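Local coordinates for protein beta-fructofuranosidase, insoluble isoenzyme CWINV1 (PDB 2OXB) that hydrolyses sucrose and 1-kestose, and to a lesser extent neokestose and levan, as a plant cell-wall invertase of glycosyl hydrolase family 32, at residues Met24-Ile29 against Pro116-Trp121; Ala463-Asn468 against Gly491-Thr496; Ser482-Phe487 against Ser497-Lys502. The protein carries 1 engineered substitution. All blocks are in the same frame, centred on the assembly; numbering follows the deposited sequence.

Contact 1: residues Met24-Ile29 against Pro116-Trp121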
loop_
_atom_site.group_PDB
_atom_site.type_symbol
_atom_site.label_atom_id
_atom_site.label_comp_id
_atom_site.label_asym_id
_atom_site.label_seq_id
_atom_site.Cartn_x
_atom_site.Cartn_y
_atom_site.Cartn_z
ATOM N N MET A 24 7.591 -9.288 -9.516
ATOM C CA MET A 24 7.828 -10.716 -9.359
ATOM C C MET A 24 9.295 -11.023 -9.130
ATOM O O MET A 24 10.128 -10.130 -8.965
ATOM C CB MET A 24 7.328 -11.505 -10.574
ATOM C CG MET A 24 8.261 -11.478 -11.765
ATOM S SD MET A 24 8.410 -9.822 -12.346
ATOM C CE MET A 24 8.273 -10.076 -14.116
ATOM N N ILE A 25 9.591 -12.311 -9.127
ATOM C CA ILE A 25 10.931 -12.805 -8.916
ATOM C C ILE A 25 11.183 -13.856 -9.990
ATOM O O ILE A 25 10.298 -14.653 -10.321
ATOM C CB ILE A 25 11.056 -13.411 -7.477
ATOM C CG1 ILE A 25 12.500 -13.820 -7.179
ATOM C CG2 ILE A 25 10.123 -14.617 -7.331
ATOM C CD1 ILE A 25 12.871 -15.195 -7.703
ATOM N N TYR A 26 12.388 -13.825 -10.547
ATOM C CA TYR A 26 12.810 -14.757 -11.587
ATOM C C TYR A 26 14.319 -14.950 -11.444
ATOM O O TYR A 26 15.084 -13.984 -11.486
ATOM C CB TYR A 26 12.495 -14.186 -12.970
ATOM C CG TYR A 26 12.943 -15.081 -14.097
ATOM C CD1 TYR A 26 12.491 -16.389 -14.180
ATOM C CD2 TYR A 26 13.819 -14.626 -15.078
ATOM C CE1 TYR A 26 12.890 -17.230 -15.205
ATOM C CE2 TYR A 26 14.230 -15.465 -16.114
ATOM C CZ TYR A 26 13.755 -16.770 -16.166
ATOM O OH TYR A 26 14.122 -17.624 -17.177
ATOM N N LYS A 27 14.746 -16.198 -11.288
ATOM C CA LYS A 27 16.161 -16.479 -11.106
ATOM C C LYS A 27 16.681 -15.629 -9.934
ATOM O O LYS A 27 17.641 -14.867 -10.073
ATOM C CB LYS A 27 16.949 -16.172 -12.394
ATOM C CG LYS A 27 16.666 -17.141 -13.558
ATOM C CD LYS A 27 17.519 -16.842 -14.800
ATOM C CE LYS A 27 17.152 -17.736 -15.985
ATOM N NZ LYS A 27 17.990 -17.420 -17.181
ATOM N N GLY A 28 16.019 -15.755 -8.787
ATOM C CA GLY A 28 16.419 -15.023 -7.597
ATOM C C GLY A 28 16.443 -13.512 -7.717
ATOM O O GLY A 28 16.694 -12.810 -6.741
ATOM N N ILE A 29 16.177 -12.997 -8.910
ATOM C CA ILE A 29 16.184 -11.551 -9.120
ATOM C C ILE A 29 14.768 -10.967 -9.190
ATOM O O ILE A 29 13.960 -11.349 -10.036
ATOM C CB ILE A 29 16.967 -11.194 -10.410
ATOM C CG1 ILE A 29 18.447 -11.551 -10.220
ATOM C CG2 ILE A 29 16.791 -9.719 -10.743
ATOM C CD1 ILE A 29 19.283 -11.451 -11.478
ATOM N N PRO A 116 19.009 -12.741 -16.921
ATOM C CA PRO A 116 18.470 -12.609 -15.567
ATOM C C PRO A 116 17.885 -11.225 -15.304
ATOM O O PRO A 116 17.364 -10.959 -14.222
ATOM C CB PRO A 116 19.682 -12.899 -14.696
ATOM C CG PRO A 116 20.793 -12.283 -15.496
ATOM C CD PRO A 116 20.485 -12.764 -16.897
ATOM N N TYR A 117 17.967 -10.347 -16.297
ATOM C CA TYR A 117 17.455 -8.997 -16.140
ATOM C C TYR A 117 16.135 -8.761 -16.864
ATOM O O TYR A 117 15.376 -7.872 -16.483
ATOM C CB TYR A 117 18.501 -7.979 -16.606
ATOM C CG TYR A 117 19.749 -7.928 -15.744
ATOM C CD1 TYR A 117 20.768 -7.016 -16.017
ATOM C CD2 TYR A 117 19.914 -8.788 -14.657
ATOM C CE1 TYR A 117 21.918 -6.959 -15.235
ATOM C CE2 TYR A 117 21.058 -8.743 -13.868
ATOM C CZ TYR A 117 22.056 -7.826 -14.161
ATOM O OH TYR A 117 23.190 -7.782 -13.378
ATOM N N LEU A 118 15.861 -9.559 -17.894
ATOM C CA LEU A 118 14.619 -9.444 -18.666
ATOM C C LEU A 118 14.319 -7.997 -19.079
ATOM O O LEU A 118 13.192 -7.521 -18.932
ATOM C CB LEU A 118 13.432 -9.991 -17.850
ATOM C CG LEU A 118 13.407 -11.454 -17.391
ATOM C CD1 LEU A 118 12.190 -11.710 -16.513
ATOM C CD2 LEU A 118 13.383 -12.369 -18.597
ATOM N N ARG A 119 15.328 -7.310 -19.610
ATOM C CA ARG A 119 15.175 -5.922 -20.023
ATOM C C ARG A 119 14.471 -5.738 -21.364
ATOM O O ARG A 119 13.866 -4.694 -21.602
ATOM C CB ARG A 119 16.536 -5.218 -20.047
ATOM C CG ARG A 119 17.389 -5.481 -21.268
ATOM C CD ARG A 119 18.747 -4.836 -21.072
ATOM N NE ARG A 119 19.504 -5.518 -20.026
ATOM C CZ ARG A 119 19.986 -6.752 -20.156
ATOM N NH1 ARG A 119 19.787 -7.422 -21.286
ATOM N NH2 ARG A 119 20.659 -7.320 -19.161
ATOM N N GLU A 120 14.542 -6.724 -22.249
ATOM C CA GLU A 120 13.851 -6.584 -23.530
ATOM C C GLU A 120 12.595 -7.445 -23.612
ATOM O O GLU A 120 12.673 -8.670 -23.660
ATOM C CB GLU A 120 14.783 -6.916 -24.700
ATOM C CG GLU A 120 15.813 -5.843 -24.989
ATOM C CD GLU A 120 16.544 -6.078 -26.289
ATOM O OE1 GLU A 120 16.063 -5.613 -27.351
ATOM O OE2 GLU A 120 17.598 -6.749 -26.254
ATOM N N TRP A 121 11.434 -6.797 -23.626
ATOM C CA TRP A 121 10.180 -7.536 -23.699
ATOM C C TRP A 121 9.582 -7.612 -25.091
ATOM O O TRP A 121 9.459 -6.608 -25.797
ATOM C CB TRP A 121 9.143 -6.966 -22.727
ATOM C CG TRP A 121 9.444 -7.309 -21.302
ATOM C CD1 TRP A 121 10.436 -6.782 -20.525
ATOM C CD2 TRP A 121 8.776 -8.291 -20.491
ATOM N NE1 TRP A 121 10.431 -7.374 -19.280
ATOM C CE2 TRP A 121 9.424 -8.302 -19.230
ATOM C CE3 TRP A 121 7.698 -9.161 -20.707
ATOM C CZ2 TRP A 121 9.025 -9.152 -18.187
ATOM C CZ3 TRP A 121 7.302 -10.009 -19.670
ATOM C CH2 TRP A 121 7.967 -9.996 -18.424
#
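Y26 and L118 meet at the middle of this contact, their side chains crossing at about a right angle. With CG anti to the backbone N (chi1 178°), the Y26 ring reaches out to the loop. There its CD2 comes 3.6 Å from L118 CD1, and its CE2 lies 4.1 Å from L118 CD2, so both methyls of the leucine fork lie by the CD2-CE2 side of the ring, CD1 approaching it obliquely. Beyond them M24 sends its CE to the indole edge of W121, 4.2 Å from CZ2 and near the ring plane. M24, L118 and W121 are buried, and F33 and A108 pack on this end from the strands behind, the former against both M24 and W121.

I29 forms the second close group. It lies alongside P116, its side chain pointing the same way, and its extended CG1 branch puts CD1 3.6 Å from P116 CB and 3.4 Å from P116 O. The same methyl lies at the edge of the Y117 ring, 4.0 Å from CE2.

The solvent side is different in character. K27 sits in the type I' turn from Y26 to I29, and its CD only grazes P116 CA at 4.4 Å. Its CG covers one face of the Y26 ring, 3.8 Å above the plane and over the centre, while NZ is bonded to S114 O and Y26 OH to L113 O, both in the same loop, just ahead of P116.

The hairpin tip of one propeller sheet thus rests on the loop leading into the outermost strand 121-123 of the next. Between the two segments the adhesion is apolar, and the polar ends of Y26 and K27 add bonds to loop carbonyls, which implies a seam that is greasy inside and polar toward solvent.

Contact 2: residues Ala463-Asn468 against Gly491-Thr496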
loop_
_atom_site.group_PDB
_atom_site.type_symbol
_atom_site.label_atom_id
_atom_site.label_comp_id
_atom_site.label_asym_id
_atom_site.label_seq_id
_atom_site.Cartn_x
_atom_site.Cartn_y
_atom_site.Cartn_z
ATOM N N ALA A 463 -7.607 5.836 11.887
ATOM C CA ALA A 463 -7.767 4.369 11.906
ATOM C C ALA A 463 -7.956 3.746 13.310
ATOM O O ALA A 463 -7.615 4.336 14.336
ATOM C CB ALA A 463 -6.591 3.705 11.205
ATOM N N PHE A 464 -8.552 2.559 13.329
ATOM C CA PHE A 464 -8.802 1.802 14.551
ATOM C C PHE A 464 -7.795 0.650 14.581
ATOM O O PHE A 464 -7.399 0.141 13.530
ATOM C CB PHE A 464 -10.237 1.246 14.547
ATOM C CG PHE A 464 -11.304 2.295 14.680
ATOM C CD1 PHE A 464 -12.468 2.230 13.905
ATOM C CD2 PHE A 464 -11.149 3.356 15.578
ATOM C CE1 PHE A 464 -13.465 3.216 14.019
ATOM C CE2 PHE A 464 -12.135 4.348 15.704
ATOM C CZ PHE A 464 -13.299 4.279 14.920
ATOM N N VAL A 465 -7.381 0.238 15.774
ATOM C CA VAL A 465 -6.414 -0.847 15.885
ATOM C C VAL A 465 -6.963 -1.980 16.763
ATOM O O VAL A 465 -7.243 -1.786 17.953
ATOM C CB VAL A 465 -5.083 -0.320 16.472
ATOM C CG1 VAL A 465 -3.968 -1.312 16.238
ATOM C CG2 VAL A 465 -4.735 1.011 15.826
ATOM N N ASP A 466 -7.111 -3.162 16.168
ATOM C CA ASP A 466 -7.622 -4.311 16.891
ATOM C C ASP A 466 -6.544 -4.964 17.727
ATOM O O ASP A 466 -6.017 -6.028 17.394
ATOM C CB ASP A 466 -8.226 -5.349 15.948
ATOM C CG ASP A 466 -9.073 -6.381 16.693
ATOM O OD1 ASP A 466 -10.062 -5.973 17.351
ATOM O OD2 ASP A 466 -8.756 -7.591 16.624
ATOM N N ILE A 467 -6.226 -4.302 18.825
ATOM C CA ILE A 467 -5.230 -4.788 19.762
ATOM C C ILE A 467 -5.905 -4.698 21.093
ATOM O O ILE A 467 -6.962 -4.079 21.216
ATOM C CB ILE A 467 -3.983 -3.887 19.787
ATOM C CG1 ILE A 467 -4.427 -2.421 19.903
ATOM C CG2 ILE A 467 -3.141 -4.136 18.540
ATOM C CD1 ILE A 467 -3.299 -1.416 19.807
ATOM N N ASN A 468 -5.307 -5.326 22.089
ATOM C CA ASN A 468 -5.882 -5.276 23.418
ATOM C C ASN A 468 -5.064 -4.307 24.245
ATOM O O ASN A 468 -3.929 -4.586 24.583
ATOM C CB ASN A 468 -5.866 -6.651 24.067
ATOM C CG ASN A 468 -7.038 -6.854 24.979
ATOM O OD1 ASN A 468 -8.118 -7.248 24.533
ATOM N ND2 ASN A 468 -6.858 -6.544 26.260
ATOM N N GLY A 491 1.677 -3.567 12.475
ATOM C CA GLY A 491 1.083 -3.493 11.157
ATOM C C GLY A 491 -0.431 -3.489 11.137
ATOM O O GLY A 491 -1.025 -2.989 10.193
ATOM N N ARG A 492 -1.067 -4.046 12.157
ATOM C CA ARG A 492 -2.527 -4.056 12.193
ATOM C C ARG A 492 -3.128 -2.718 11.747
ATOM O O ARG A 492 -4.280 -2.671 11.312
ATOM C CB ARG A 492 -3.025 -4.397 13.594
ATOM C CG ARG A 492 -2.844 -5.853 13.979
ATOM C CD ARG A 492 -3.130 -6.044 15.451
ATOM N NE ARG A 492 -3.242 -7.455 15.816
ATOM C CZ ARG A 492 -2.262 -8.342 15.691
ATOM N NH1 ARG A 492 -1.080 -7.971 15.204
ATOM N NH2 ARG A 492 -2.467 -9.600 16.053
ATOM N N ALA A 493 -2.359 -1.636 11.861
ATOM C CA ALA A 493 -2.835 -0.326 11.435
ATOM C C ALA A 493 -1.765 0.395 10.616
ATOM O O ALA A 493 -0.690 0.730 11.123
ATOM C CB ALA A 493 -3.227 0.504 12.633
ATOM N N CYS A 494 -2.076 0.652 9.350
ATOM C CA CYS A 494 -1.130 1.304 8.463
ATOM C C CYS A 494 -1.613 2.634 7.880
ATOM O O CYS A 494 -2.347 2.655 6.894
ATOM C CB CYS A 494 -0.778 0.334 7.343
ATOM S SG CYS A 494 -0.476 -1.342 7.945
ATOM N N ILE A 495 -1.185 3.736 8.501
ATOM C CA ILE A 495 -1.528 5.096 8.065
ATOM C C ILE A 495 -0.277 5.842 7.562
ATOM O O ILE A 495 0.565 6.281 8.352
ATOM C CB ILE A 495 -2.133 5.936 9.210
ATOM C CG1 ILE A 495 -3.408 5.284 9.740
ATOM C CG2 ILE A 495 -2.437 7.344 8.704
ATOM C CD1 ILE A 495 -4.021 6.024 10.913
ATOM N N THR A 496 -0.185 5.999 6.245
ATOM C CA THR A 496 0.948 6.660 5.604
ATOM C C THR A 496 0.562 8.068 5.131
ATOM O O THR A 496 -0.604 8.340 4.849
ATOM C CB THR A 496 1.434 5.802 4.402
ATOM O OG1 THR A 496 2.798 6.111 4.093
ATOM C CG2 THR A 496 0.570 6.062 3.179
#
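R492 reaches across V465 toward D466 and I467, and it can be followed atom by atom. Its CB touches V465 CG1 at 4.2 Å, the two side chains crossing at about a right angle. CG stands anti to the carbonyl carbon (chi1 -73°), and from there the chain runs extended to NE. CD meets two neighbouring groups, D466 O at 3.5 Å and I467 CG2 at 3.6 Å. At the tip D466 O lies by the edge of the guanidinium, near its plane, whereas the I467 methyl comes to it obliquely. NH1 is bonded to G489 O in its own turn, and NH2 has a long, weak ion pair with D321. The carboxylate of D466 is not in contact: its OD2 stays 5.6 Å from R492 NE.

Farther along, aliphatic groups meet directly. A493 CB sits 3.6 Å from V465 CG2, and A463 CB meets the CD1 tip of I495 at 3.5 Å. The short strand axes approach to 7.4 Å and run nearly antiparallel, at 152°, yet each strand pairs with others: V465 bonds to V441, and strand 493-498 pairs with the hairpin strand 483-488. These are therefore the facing layers of the C-terminal beta-sandwich, met near the margins of both sheets. R492 and A493 form a classic beta bulge opposite G488.

The chemistry implies a division of labour. Alanine and branched aliphatic groups hold the two layers close, while the arginine lays CB against V465 and CD against I467 and the D466 carbonyl, and carries its charge out to the polar turn.

Contact 3: residues Ser482-Phe487 against Ser497-Lys502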
loop_
_atom_site.group_PDB
_atom_site.type_symbol
_atom_site.label_atom_id
_atom_site.label_comp_id
_atom_site.label_asym_id
_atom_site.label_seq_id
_atom_site.Cartn_x
_atom_site.Cartn_y
_atom_site.Cartn_z
ATOM N N SER A 482 10.057 13.639 3.109
ATOM C CA SER A 482 8.721 13.827 2.555
ATOM C C SER A 482 7.719 12.711 2.879
ATOM O O SER A 482 6.525 12.968 3.006
ATOM C CB SER A 482 8.814 13.970 1.033
ATOM O OG SER A 482 9.272 12.759 0.434
ATOM N N VAL A 483 8.187 11.473 2.996
ATOM C CA VAL A 483 7.285 10.370 3.284
ATOM C C VAL A 483 7.457 9.734 4.655
ATOM O O VAL A 483 8.572 9.461 5.105
ATOM C CB VAL A 483 7.403 9.258 2.235
ATOM C CG1 VAL A 483 8.839 8.796 2.134
ATOM C CG2 VAL A 483 6.505 8.099 2.619
ATOM N N VAL A 484 6.327 9.480 5.301
ATOM C CA VAL A 484 6.309 8.879 6.620
ATOM C C VAL A 484 5.243 7.809 6.682
ATOM O O VAL A 484 4.074 8.076 6.415
ATOM C CB VAL A 484 6.007 9.928 7.681
ATOM C CG1 VAL A 484 7.277 10.683 8.045
ATOM C CG2 VAL A 484 4.968 10.887 7.153
ATOM N N GLU A 485 5.652 6.599 7.034
ATOM C CA GLU A 485 4.718 5.487 7.126
ATOM C C GLU A 485 4.492 5.091 8.573
ATOM O O GLU A 485 5.445 4.821 9.316
ATOM C CB GLU A 485 5.252 4.297 6.343
ATOM C CG GLU A 485 5.396 4.590 4.872
ATOM C CD GLU A 485 6.057 3.466 4.124
ATOM O OE1 GLU A 485 7.218 3.159 4.452
ATOM O OE2 GLU A 485 5.419 2.896 3.217
ATOM N N SER A 486 3.224 5.059 8.970
ATOM C CA SER A 486 2.871 4.710 10.335
ATOM C C SER A 486 2.382 3.268 10.451
ATOM O O SER A 486 1.692 2.756 9.565
ATOM C CB SER A 486 1.799 5.672 10.859
ATOM O OG SER A 486 2.145 7.018 10.579
ATOM N N PHE A 487 2.744 2.618 11.555
ATOM C CA PHE A 487 2.348 1.230 11.806
ATOM C C PHE A 487 1.960 1.025 13.273
ATOM O O PHE A 487 2.691 1.412 14.174
ATOM C CB PHE A 487 3.499 0.290 11.412
ATOM C CG PHE A 487 3.825 0.305 9.945
ATOM C CD1 PHE A 487 3.258 -0.622 9.083
ATOM C CD2 PHE A 487 4.697 1.252 9.424
ATOM C CE1 PHE A 487 3.562 -0.611 7.707
ATOM C CE2 PHE A 487 5.011 1.280 8.057
ATOM C CZ PHE A 487 4.444 0.348 7.198
ATOM N N SER A 497 1.542 8.960 5.049
ATOM C CA SER A 497 1.277 10.331 4.614
ATOM C C SER A 497 2.475 10.987 3.921
ATOM O O SER A 497 3.534 10.377 3.786
ATOM C CB SER A 497 0.836 11.170 5.813
ATOM O OG SER A 497 1.246 10.565 7.022
ATOM N N ARG A 498 2.293 12.230 3.483
ATOM C CA ARG A 498 3.344 12.977 2.795
ATOM C C ARG A 498 3.456 14.373 3.405
ATOM O O ARG A 498 2.480 15.130 3.421
ATOM C CB ARG A 498 3.005 13.094 1.311
ATOM C CG ARG A 498 2.380 11.834 0.737
ATOM C CD ARG A 498 3.398 10.745 0.488
ATOM N NE ARG A 498 3.811 10.721 -0.912
ATOM C CZ ARG A 498 4.678 11.566 -1.456
ATOM N NH1 ARG A 498 5.243 12.510 -0.721
ATOM N NH2 ARG A 498 4.964 11.474 -2.747
ATOM N N VAL A 499 4.644 14.698 3.910
ATOM C CA VAL A 499 4.913 15.988 4.540
ATOM C C VAL A 499 5.990 16.767 3.779
ATOM O O VAL A 499 6.866 16.182 3.137
ATOM C CB VAL A 499 5.317 15.806 6.052
ATOM C CG1 VAL A 499 6.536 14.904 6.183
ATOM C CG2 VAL A 499 5.585 17.165 6.694
ATOM N N TYR A 500 5.906 18.091 3.847
ATOM C CA TYR A 500 6.835 18.968 3.147
ATOM C C TYR A 500 7.121 20.184 4.032
ATOM O O TYR A 500 6.630 21.296 3.783
ATOM C CB TYR A 500 6.203 19.401 1.829
ATOM C CG TYR A 500 5.743 18.241 0.969
ATOM C CD1 TYR A 500 6.638 17.578 0.128
ATOM C CD2 TYR A 500 4.405 17.811 0.984
ATOM C CE1 TYR A 500 6.220 16.525 -0.685
ATOM C CE2 TYR A 500 3.976 16.754 0.174
ATOM C CZ TYR A 500 4.893 16.116 -0.664
ATOM O OH TYR A 500 4.502 15.093 -1.515
ATOM N N PRO A 501 7.912 19.978 5.092
ATOM C CA PRO A 501 8.289 21.023 6.047
ATOM C C PRO A 501 9.379 21.942 5.515
ATOM O O PRO A 501 10.257 21.516 4.752
ATOM C CB PRO A 501 8.756 20.224 7.252
ATOM C CG PRO A 501 9.468 19.076 6.591
ATOM C CD PRO A 501 8.520 18.688 5.463
ATOM N N LYS A 502 9.318 23.203 5.932
ATOM C CA LYS A 502 10.296 24.206 5.510
ATOM C C LYS A 502 11.462 24.340 6.504
ATOM O O LYS A 502 12.557 24.751 6.119
ATOM C CB LYS A 502 9.602 25.562 5.310
ATOM C CG LYS A 502 8.729 25.651 4.060
ATOM C CD LYS A 502 9.562 25.814 2.783
ATOM C CE LYS A 502 10.055 27.256 2.599
ATOM N NZ LYS A 502 10.842 27.503 1.342
#
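The first torsions of V484 and S497 bring a methyl and a hydroxyl together across the pair. V484 has CG1 anti to the carbonyl carbon (chi1 -82°), which leaves CG2 between the backbone N and the carbonyl carbon, 3.7 Å from S497 OG. V499 CG1 lies 4.4 Å from the same V484 methyl. R498 bends at both its second and third torsions, which folds its guanidinium back near S482, though its polar partners are others.

The backbones are joined as an antiparallel ladder. V484 and S497 make a hydrogen-bonded pair, with S497 N to V484 O at 3.0 Å and a weak return bond from V484 N to S497 O at 3.3 Å. V483 and R498 follow as a non-hydrogen-bonded pair. Just past the paired strands, V499 N bonds to S482 O at 2.7 Å with an N-H...O angle of 154°, and S482 O also receives a CA-H...O contact from R498. S482 CB then approaches Y500 CE1 obliquely, at 4.0 Å.

Every touching residue is buried, and the polar groups are supplied from around: S482 OG by Y4 O and S497 OG by Q447. E296 takes both a salt bridge from R498 NH2 and a hydrogen bond with Y500 OH, beside the glycosylated N295.

The two faces of the pair have different roles. V484, together with V499, packs on strand 406-415 of the opposing sheet, whereas V483 and R498 look toward H9 and T294 of the N-terminal domain, the R498 side chain about 8 Å from that of the substrate-binding M17. This is the beta hairpin 483-488/493-498, at the margin of a beta-sandwich docked on the propeller, as in family 32 enzymes.

Overall arrangement
Along the chain contact 1 closes first; contacts 2 and 3 follow, their segments alternating. The centre of contact 1 lies about 35 Å from that of contact 2 and about 32 Å from that of contact 3, with nearest atoms about 21 and 18 Å away, so it is a separate seam between propeller sheets. Contacts 2 and 3 have centres about 18 Å apart and share strand 493-498, touching where I495 O meets S486 N at 3.0 Å. The arrangement mirrors the two-domain build of the enzyme: the N-terminal propeller, which carries the active site, holds contact 1, and the C-terminal sandwich holds contacts 2 and 3.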